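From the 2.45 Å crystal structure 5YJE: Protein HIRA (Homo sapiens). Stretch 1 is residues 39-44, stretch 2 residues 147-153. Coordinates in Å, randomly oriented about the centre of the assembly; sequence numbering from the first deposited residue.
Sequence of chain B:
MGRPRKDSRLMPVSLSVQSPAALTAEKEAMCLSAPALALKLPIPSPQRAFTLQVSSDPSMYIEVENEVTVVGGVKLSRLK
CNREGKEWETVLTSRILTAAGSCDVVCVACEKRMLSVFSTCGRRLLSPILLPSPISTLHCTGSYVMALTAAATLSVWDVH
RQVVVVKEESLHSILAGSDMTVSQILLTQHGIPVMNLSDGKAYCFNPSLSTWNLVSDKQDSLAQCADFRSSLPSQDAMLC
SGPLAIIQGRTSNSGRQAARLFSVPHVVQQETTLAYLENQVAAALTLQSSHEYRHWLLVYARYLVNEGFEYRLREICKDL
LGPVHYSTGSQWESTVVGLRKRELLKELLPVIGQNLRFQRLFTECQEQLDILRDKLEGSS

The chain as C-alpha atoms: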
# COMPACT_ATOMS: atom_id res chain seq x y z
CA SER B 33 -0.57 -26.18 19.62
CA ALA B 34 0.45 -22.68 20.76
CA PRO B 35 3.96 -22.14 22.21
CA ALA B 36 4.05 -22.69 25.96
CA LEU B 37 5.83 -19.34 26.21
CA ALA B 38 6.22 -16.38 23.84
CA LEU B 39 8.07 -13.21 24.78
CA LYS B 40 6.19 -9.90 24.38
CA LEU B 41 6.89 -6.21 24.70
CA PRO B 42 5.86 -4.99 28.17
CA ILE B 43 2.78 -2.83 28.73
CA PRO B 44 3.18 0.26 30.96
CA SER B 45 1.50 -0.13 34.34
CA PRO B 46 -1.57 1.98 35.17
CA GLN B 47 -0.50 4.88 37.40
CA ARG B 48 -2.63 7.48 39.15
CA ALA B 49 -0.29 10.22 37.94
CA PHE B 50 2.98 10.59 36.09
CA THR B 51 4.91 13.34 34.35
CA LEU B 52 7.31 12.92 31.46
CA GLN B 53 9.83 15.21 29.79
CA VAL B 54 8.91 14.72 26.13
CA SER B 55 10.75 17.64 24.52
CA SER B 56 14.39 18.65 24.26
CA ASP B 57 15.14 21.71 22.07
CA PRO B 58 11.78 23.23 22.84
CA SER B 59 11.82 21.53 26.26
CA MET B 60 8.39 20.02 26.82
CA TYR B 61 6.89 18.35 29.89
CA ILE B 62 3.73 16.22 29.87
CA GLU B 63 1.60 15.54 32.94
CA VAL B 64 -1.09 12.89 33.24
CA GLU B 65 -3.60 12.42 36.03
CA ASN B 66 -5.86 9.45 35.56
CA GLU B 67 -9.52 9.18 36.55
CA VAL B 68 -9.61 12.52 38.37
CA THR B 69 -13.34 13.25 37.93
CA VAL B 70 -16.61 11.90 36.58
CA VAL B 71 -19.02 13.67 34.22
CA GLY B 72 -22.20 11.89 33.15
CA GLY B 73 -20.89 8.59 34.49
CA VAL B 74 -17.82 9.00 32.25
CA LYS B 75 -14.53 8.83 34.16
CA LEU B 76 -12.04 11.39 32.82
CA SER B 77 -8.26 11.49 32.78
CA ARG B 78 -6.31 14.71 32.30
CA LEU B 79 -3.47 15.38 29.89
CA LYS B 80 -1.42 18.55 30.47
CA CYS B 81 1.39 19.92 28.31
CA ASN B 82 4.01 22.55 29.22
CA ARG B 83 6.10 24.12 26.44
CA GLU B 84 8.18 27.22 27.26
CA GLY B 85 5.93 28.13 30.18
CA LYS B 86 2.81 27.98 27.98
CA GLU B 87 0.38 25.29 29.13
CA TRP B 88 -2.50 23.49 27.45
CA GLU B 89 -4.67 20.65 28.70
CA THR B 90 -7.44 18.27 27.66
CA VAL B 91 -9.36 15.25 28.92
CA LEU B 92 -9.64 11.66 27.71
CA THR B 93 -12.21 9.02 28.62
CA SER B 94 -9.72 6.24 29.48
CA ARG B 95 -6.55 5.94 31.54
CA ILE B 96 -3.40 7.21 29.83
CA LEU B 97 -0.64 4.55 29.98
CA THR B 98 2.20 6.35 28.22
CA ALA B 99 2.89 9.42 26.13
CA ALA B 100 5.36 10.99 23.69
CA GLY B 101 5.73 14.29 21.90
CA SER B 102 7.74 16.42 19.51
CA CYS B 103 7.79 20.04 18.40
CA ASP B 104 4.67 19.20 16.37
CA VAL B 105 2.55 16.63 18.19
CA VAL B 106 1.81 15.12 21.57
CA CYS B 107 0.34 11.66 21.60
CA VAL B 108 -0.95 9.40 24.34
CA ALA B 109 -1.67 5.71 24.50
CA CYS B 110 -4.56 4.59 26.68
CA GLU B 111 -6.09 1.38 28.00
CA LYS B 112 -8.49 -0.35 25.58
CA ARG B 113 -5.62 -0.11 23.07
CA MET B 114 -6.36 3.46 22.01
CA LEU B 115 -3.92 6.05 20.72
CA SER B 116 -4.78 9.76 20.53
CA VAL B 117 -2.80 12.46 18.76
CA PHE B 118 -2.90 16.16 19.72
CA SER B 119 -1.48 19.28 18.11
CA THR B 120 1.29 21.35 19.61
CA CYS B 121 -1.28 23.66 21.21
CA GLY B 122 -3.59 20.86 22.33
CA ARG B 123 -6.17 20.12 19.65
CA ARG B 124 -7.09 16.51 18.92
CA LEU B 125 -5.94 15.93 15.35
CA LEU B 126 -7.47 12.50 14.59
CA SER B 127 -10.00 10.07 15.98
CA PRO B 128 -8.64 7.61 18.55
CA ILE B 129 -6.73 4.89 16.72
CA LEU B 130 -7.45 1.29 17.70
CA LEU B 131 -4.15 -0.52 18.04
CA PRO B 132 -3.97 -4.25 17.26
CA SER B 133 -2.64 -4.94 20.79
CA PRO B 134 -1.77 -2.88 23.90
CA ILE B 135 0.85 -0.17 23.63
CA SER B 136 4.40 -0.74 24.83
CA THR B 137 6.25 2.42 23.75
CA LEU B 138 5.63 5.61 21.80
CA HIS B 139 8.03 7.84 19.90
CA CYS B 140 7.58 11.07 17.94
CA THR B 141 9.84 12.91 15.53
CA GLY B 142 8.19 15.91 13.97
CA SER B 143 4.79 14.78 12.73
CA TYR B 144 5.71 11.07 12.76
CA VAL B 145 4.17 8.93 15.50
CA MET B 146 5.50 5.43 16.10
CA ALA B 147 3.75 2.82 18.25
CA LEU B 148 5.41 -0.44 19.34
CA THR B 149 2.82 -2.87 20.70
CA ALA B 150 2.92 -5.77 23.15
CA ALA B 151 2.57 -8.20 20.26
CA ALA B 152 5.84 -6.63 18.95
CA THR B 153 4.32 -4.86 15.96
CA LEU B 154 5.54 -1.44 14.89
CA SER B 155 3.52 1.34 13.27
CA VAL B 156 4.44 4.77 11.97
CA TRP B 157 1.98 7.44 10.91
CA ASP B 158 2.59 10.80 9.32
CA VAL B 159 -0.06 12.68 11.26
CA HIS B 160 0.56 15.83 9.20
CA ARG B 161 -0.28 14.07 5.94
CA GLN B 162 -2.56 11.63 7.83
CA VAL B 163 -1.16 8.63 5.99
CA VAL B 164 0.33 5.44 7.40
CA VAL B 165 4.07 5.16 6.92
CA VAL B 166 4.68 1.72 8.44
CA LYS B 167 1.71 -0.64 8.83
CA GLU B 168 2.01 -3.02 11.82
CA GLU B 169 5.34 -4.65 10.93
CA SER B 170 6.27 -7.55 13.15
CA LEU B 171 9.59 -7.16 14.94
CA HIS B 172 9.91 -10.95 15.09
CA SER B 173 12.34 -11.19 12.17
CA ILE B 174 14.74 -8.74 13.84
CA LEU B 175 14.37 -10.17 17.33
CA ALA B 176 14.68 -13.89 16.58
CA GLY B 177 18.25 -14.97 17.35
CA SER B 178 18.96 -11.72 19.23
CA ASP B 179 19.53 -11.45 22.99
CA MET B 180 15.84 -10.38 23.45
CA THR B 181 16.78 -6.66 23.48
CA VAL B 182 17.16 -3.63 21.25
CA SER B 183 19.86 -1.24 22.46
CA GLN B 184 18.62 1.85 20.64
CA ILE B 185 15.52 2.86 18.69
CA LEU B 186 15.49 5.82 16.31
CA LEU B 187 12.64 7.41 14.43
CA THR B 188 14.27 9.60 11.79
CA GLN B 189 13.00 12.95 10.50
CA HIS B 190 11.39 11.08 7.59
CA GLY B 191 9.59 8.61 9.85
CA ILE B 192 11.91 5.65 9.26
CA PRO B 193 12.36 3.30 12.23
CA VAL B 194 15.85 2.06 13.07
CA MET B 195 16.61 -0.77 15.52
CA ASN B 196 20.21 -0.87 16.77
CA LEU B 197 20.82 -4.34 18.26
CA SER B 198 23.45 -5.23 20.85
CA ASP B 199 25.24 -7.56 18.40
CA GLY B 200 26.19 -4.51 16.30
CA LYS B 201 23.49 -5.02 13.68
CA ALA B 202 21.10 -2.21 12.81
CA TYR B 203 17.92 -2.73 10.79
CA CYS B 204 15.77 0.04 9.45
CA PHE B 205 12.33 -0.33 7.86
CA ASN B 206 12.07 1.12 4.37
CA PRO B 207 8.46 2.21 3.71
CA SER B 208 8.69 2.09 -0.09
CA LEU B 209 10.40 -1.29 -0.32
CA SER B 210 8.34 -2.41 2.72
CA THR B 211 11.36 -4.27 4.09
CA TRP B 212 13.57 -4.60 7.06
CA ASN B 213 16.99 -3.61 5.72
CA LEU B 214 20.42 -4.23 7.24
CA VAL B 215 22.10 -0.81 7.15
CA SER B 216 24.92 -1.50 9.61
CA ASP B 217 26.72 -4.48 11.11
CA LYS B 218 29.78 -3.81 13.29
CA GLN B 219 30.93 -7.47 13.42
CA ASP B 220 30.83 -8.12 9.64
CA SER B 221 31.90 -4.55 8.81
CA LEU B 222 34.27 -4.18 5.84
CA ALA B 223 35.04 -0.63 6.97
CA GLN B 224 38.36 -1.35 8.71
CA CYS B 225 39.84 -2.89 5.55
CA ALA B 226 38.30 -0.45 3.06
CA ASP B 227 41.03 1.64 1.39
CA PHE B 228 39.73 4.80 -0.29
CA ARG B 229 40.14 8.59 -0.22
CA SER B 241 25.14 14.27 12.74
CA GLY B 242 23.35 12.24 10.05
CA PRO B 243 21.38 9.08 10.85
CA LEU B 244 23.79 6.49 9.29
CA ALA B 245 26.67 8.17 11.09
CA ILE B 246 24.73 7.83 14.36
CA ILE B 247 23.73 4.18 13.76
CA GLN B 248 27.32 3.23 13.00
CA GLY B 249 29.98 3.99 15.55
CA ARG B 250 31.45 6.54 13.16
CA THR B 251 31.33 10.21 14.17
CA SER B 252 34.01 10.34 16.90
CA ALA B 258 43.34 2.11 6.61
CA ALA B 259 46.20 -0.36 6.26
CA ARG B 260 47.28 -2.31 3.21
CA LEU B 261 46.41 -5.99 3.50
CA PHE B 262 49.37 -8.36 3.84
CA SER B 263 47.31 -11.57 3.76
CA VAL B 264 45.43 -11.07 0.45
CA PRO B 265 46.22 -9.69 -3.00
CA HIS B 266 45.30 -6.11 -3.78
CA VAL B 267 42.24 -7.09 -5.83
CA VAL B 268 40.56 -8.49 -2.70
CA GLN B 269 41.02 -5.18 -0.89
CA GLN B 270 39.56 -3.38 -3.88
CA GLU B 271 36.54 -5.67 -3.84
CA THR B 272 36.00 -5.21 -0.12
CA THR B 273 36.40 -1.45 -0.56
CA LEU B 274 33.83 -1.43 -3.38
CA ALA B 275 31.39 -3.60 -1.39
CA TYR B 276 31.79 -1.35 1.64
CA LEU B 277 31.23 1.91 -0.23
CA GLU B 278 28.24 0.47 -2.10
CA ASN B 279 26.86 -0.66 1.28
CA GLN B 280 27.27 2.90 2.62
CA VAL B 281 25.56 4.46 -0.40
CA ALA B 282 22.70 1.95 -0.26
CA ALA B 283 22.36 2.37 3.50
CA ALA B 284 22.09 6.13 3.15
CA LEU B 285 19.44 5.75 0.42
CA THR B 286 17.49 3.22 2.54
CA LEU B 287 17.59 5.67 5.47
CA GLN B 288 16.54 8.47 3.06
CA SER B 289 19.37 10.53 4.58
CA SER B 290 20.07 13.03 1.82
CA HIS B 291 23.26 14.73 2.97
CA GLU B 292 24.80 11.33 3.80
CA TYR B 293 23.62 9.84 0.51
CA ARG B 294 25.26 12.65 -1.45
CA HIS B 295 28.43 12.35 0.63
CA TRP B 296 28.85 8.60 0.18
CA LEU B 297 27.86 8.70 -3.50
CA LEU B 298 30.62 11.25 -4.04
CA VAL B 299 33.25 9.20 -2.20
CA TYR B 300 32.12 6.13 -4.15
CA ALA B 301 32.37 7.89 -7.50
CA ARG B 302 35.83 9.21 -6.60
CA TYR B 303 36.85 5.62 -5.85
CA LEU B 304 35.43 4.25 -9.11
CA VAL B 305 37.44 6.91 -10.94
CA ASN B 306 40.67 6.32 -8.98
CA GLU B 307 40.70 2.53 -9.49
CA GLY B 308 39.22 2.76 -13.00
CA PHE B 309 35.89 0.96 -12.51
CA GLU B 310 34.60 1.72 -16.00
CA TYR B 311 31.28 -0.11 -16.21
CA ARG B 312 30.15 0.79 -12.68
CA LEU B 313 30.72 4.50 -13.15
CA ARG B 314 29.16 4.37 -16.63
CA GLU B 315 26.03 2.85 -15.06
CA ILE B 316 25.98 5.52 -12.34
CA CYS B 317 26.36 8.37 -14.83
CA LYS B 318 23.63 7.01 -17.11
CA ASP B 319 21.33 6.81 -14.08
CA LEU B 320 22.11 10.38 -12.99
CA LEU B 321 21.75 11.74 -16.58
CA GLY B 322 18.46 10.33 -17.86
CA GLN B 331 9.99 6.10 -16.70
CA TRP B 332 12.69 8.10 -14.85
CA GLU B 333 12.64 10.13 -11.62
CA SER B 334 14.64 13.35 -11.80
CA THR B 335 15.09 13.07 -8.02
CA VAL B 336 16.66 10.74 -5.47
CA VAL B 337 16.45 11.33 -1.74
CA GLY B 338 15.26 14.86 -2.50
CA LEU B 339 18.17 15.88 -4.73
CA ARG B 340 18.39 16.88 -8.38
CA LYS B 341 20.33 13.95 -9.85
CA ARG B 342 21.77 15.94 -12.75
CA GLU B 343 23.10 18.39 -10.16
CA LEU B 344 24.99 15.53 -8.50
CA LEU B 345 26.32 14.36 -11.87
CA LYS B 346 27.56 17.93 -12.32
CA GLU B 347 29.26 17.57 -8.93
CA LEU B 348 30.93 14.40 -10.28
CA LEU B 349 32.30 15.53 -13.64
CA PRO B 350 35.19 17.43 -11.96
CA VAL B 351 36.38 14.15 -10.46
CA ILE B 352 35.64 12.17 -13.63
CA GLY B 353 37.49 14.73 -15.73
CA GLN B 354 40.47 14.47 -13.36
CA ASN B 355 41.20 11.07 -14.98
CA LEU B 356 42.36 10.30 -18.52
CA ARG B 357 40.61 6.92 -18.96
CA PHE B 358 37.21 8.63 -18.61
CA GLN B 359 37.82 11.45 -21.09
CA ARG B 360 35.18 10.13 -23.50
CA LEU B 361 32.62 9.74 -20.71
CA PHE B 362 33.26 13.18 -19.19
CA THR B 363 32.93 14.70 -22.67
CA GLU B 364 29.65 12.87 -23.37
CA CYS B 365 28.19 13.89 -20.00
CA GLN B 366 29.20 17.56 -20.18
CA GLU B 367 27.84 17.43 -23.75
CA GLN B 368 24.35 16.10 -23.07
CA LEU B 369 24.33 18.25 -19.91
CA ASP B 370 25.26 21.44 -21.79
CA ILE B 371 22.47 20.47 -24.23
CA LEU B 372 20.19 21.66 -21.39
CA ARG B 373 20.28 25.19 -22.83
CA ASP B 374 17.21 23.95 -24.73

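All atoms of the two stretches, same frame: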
# COMPACT_ATOMS: atom_id res chain seq x y z
N LEU B 39 7.73 -14.53 24.27
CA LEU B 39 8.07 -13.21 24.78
C LEU B 39 7.21 -12.12 24.12
O LEU B 39 6.73 -12.28 23.00
CB LEU B 39 9.55 -12.94 24.57
CG LEU B 39 10.50 -13.83 25.37
CD1 LEU B 39 11.92 -13.73 24.82
CD2 LEU B 39 10.51 -13.41 26.84
N LYS B 40 6.98 -11.03 24.86
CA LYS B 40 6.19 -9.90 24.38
C LYS B 40 6.89 -8.62 24.79
O LYS B 40 7.79 -8.62 25.63
CB LYS B 40 4.74 -9.88 24.94
CG LYS B 40 3.85 -11.07 24.62
CD LYS B 40 3.67 -11.29 23.13
CE LYS B 40 2.78 -12.49 22.87
NZ LYS B 40 2.55 -12.78 21.42
N LEU B 41 6.45 -7.50 24.19
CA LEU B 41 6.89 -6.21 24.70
C LEU B 41 6.03 -5.82 25.91
O LEU B 41 4.83 -6.09 25.91
CB LEU B 41 6.81 -5.14 23.61
CG LEU B 41 7.86 -5.37 22.50
CD1 LEU B 41 8.02 -4.21 21.53
CD2 LEU B 41 9.16 -5.66 23.18
N PRO B 42 6.62 -5.22 26.94
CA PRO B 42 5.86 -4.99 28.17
C PRO B 42 4.94 -3.77 28.07
O PRO B 42 5.26 -2.77 27.41
CB PRO B 42 6.95 -4.77 29.23
CG PRO B 42 8.09 -4.15 28.44
CD PRO B 42 8.02 -4.77 27.05
N ILE B 43 3.81 -3.86 28.75
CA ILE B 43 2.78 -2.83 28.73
C ILE B 43 2.95 -1.94 29.95
O ILE B 43 2.96 -2.46 31.08
CB ILE B 43 1.38 -3.44 28.69
CG1 ILE B 43 1.26 -4.43 27.52
CG2 ILE B 43 0.34 -2.33 28.61
CD1 ILE B 43 0.07 -5.36 27.64
N PRO B 44 3.02 -0.62 29.79
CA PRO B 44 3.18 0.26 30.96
C PRO B 44 2.07 0.02 31.98
O PRO B 44 0.91 -0.23 31.64
CB PRO B 44 3.11 1.68 30.36
CG PRO B 44 3.35 1.49 28.88
CD PRO B 44 2.77 0.15 28.56
N ALA B 147 4.24 3.65 17.15
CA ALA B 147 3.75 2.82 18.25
C ALA B 147 4.34 1.41 18.12
O ALA B 147 4.23 0.78 17.06
CB ALA B 147 2.22 2.78 18.25
N LEU B 148 4.96 0.94 19.20
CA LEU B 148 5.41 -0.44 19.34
C LEU B 148 4.49 -1.14 20.34
O LEU B 148 4.37 -0.70 21.49
CB LEU B 148 6.86 -0.51 19.84
CG LEU B 148 8.06 -0.68 18.89
CD1 LEU B 148 8.38 0.58 18.12
CD2 LEU B 148 9.27 -1.10 19.67
N THR B 149 3.85 -2.23 19.91
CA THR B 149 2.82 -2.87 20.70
C THR B 149 3.34 -4.12 21.42
O THR B 149 4.42 -4.65 21.12
CB THR B 149 1.61 -3.23 19.83
OG1 THR B 149 1.98 -4.21 18.85
CG2 THR B 149 1.04 -2.00 19.14
N ALA B 150 2.55 -4.58 22.39
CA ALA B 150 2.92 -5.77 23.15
C ALA B 150 3.17 -6.96 22.24
O ALA B 150 4.09 -7.75 22.48
CB ALA B 150 1.83 -6.15 24.16
N ALA B 151 2.38 -7.10 21.19
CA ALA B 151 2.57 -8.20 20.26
C ALA B 151 3.88 -8.05 19.46
O ALA B 151 4.21 -8.95 18.68
CB ALA B 151 1.35 -8.30 19.34
N ALA B 152 4.61 -6.95 19.68
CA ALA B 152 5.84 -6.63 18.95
C ALA B 152 5.56 -6.30 17.48
O ALA B 152 6.29 -6.73 16.58
CB ALA B 152 6.87 -7.75 19.09
N THR B 153 4.51 -5.53 17.24
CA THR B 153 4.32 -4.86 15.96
C THR B 153 4.70 -3.39 16.09
O THR B 153 4.66 -2.80 17.17
CB THR B 153 2.87 -4.97 15.47
OG1 THR B 153 2.01 -4.32 16.41
CG2 THR B 153 2.46 -6.42 15.31

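Residues 39-44 run as an extended segment without regular secondary structure across the end of a strand, 147-149, and the turn that follows it. The contact is small, burying 303 Å² in total, and centres on Leu41 and Ala150, whose CA atoms lie 4.3 Å apart. One backbone hydrogen bond links the stretches, from Leu41 N to Ala150 O (2.9 Å, 156° at the hydrogen). Beside it, Ala150 CA approaches Leu41 O at 3.4 Å in a CA-H...O contact, so that the same two residues meet through both polar groups of Leu41.

The main bump is the side chain of Leu41, which points toward the second stretch with chi1 m and chi2 t. Its hollow is shaped by the type I turn from Thr149 to Ala152, closed by Ala152 N to Thr149 O at 2.7 Å. Leu41 CB rests 3.5 Å from Thr149 O, while Leu41 CD1 reaches between Leu148 CD2 at 3.8 Å and Ala152 CA at 4.2 Å. The branched leucine thus meets a larger apolar side chain on the strand and a small one on the turn, where Leu41 CG lies 4.3 Å from Ala152 CB.

Ala150 CB lies 3.5 Å from Leu41 O, and Ile43, though its CA-CB bond points sideways, brings CG1 to 3.8 Å from Ala150 CB. Lys40 flanks the contact at its exposed margin: CB packs 3.3 Å from Ala150 O, and the aliphatic CD passes 4.4 Å from Ala151 CA, leaving NZ beyond the turn. Pro42 points away.

Thr149 also turns its side chain away and contributes its carbonyl instead. Its OG1 forms a very short hydrogen bond with Thr153 OG1 (2.4 Å), and Thr149 N donates to Thr153 O at 2.9 Å, tying together the two ends of the loop against which Leu41 packs.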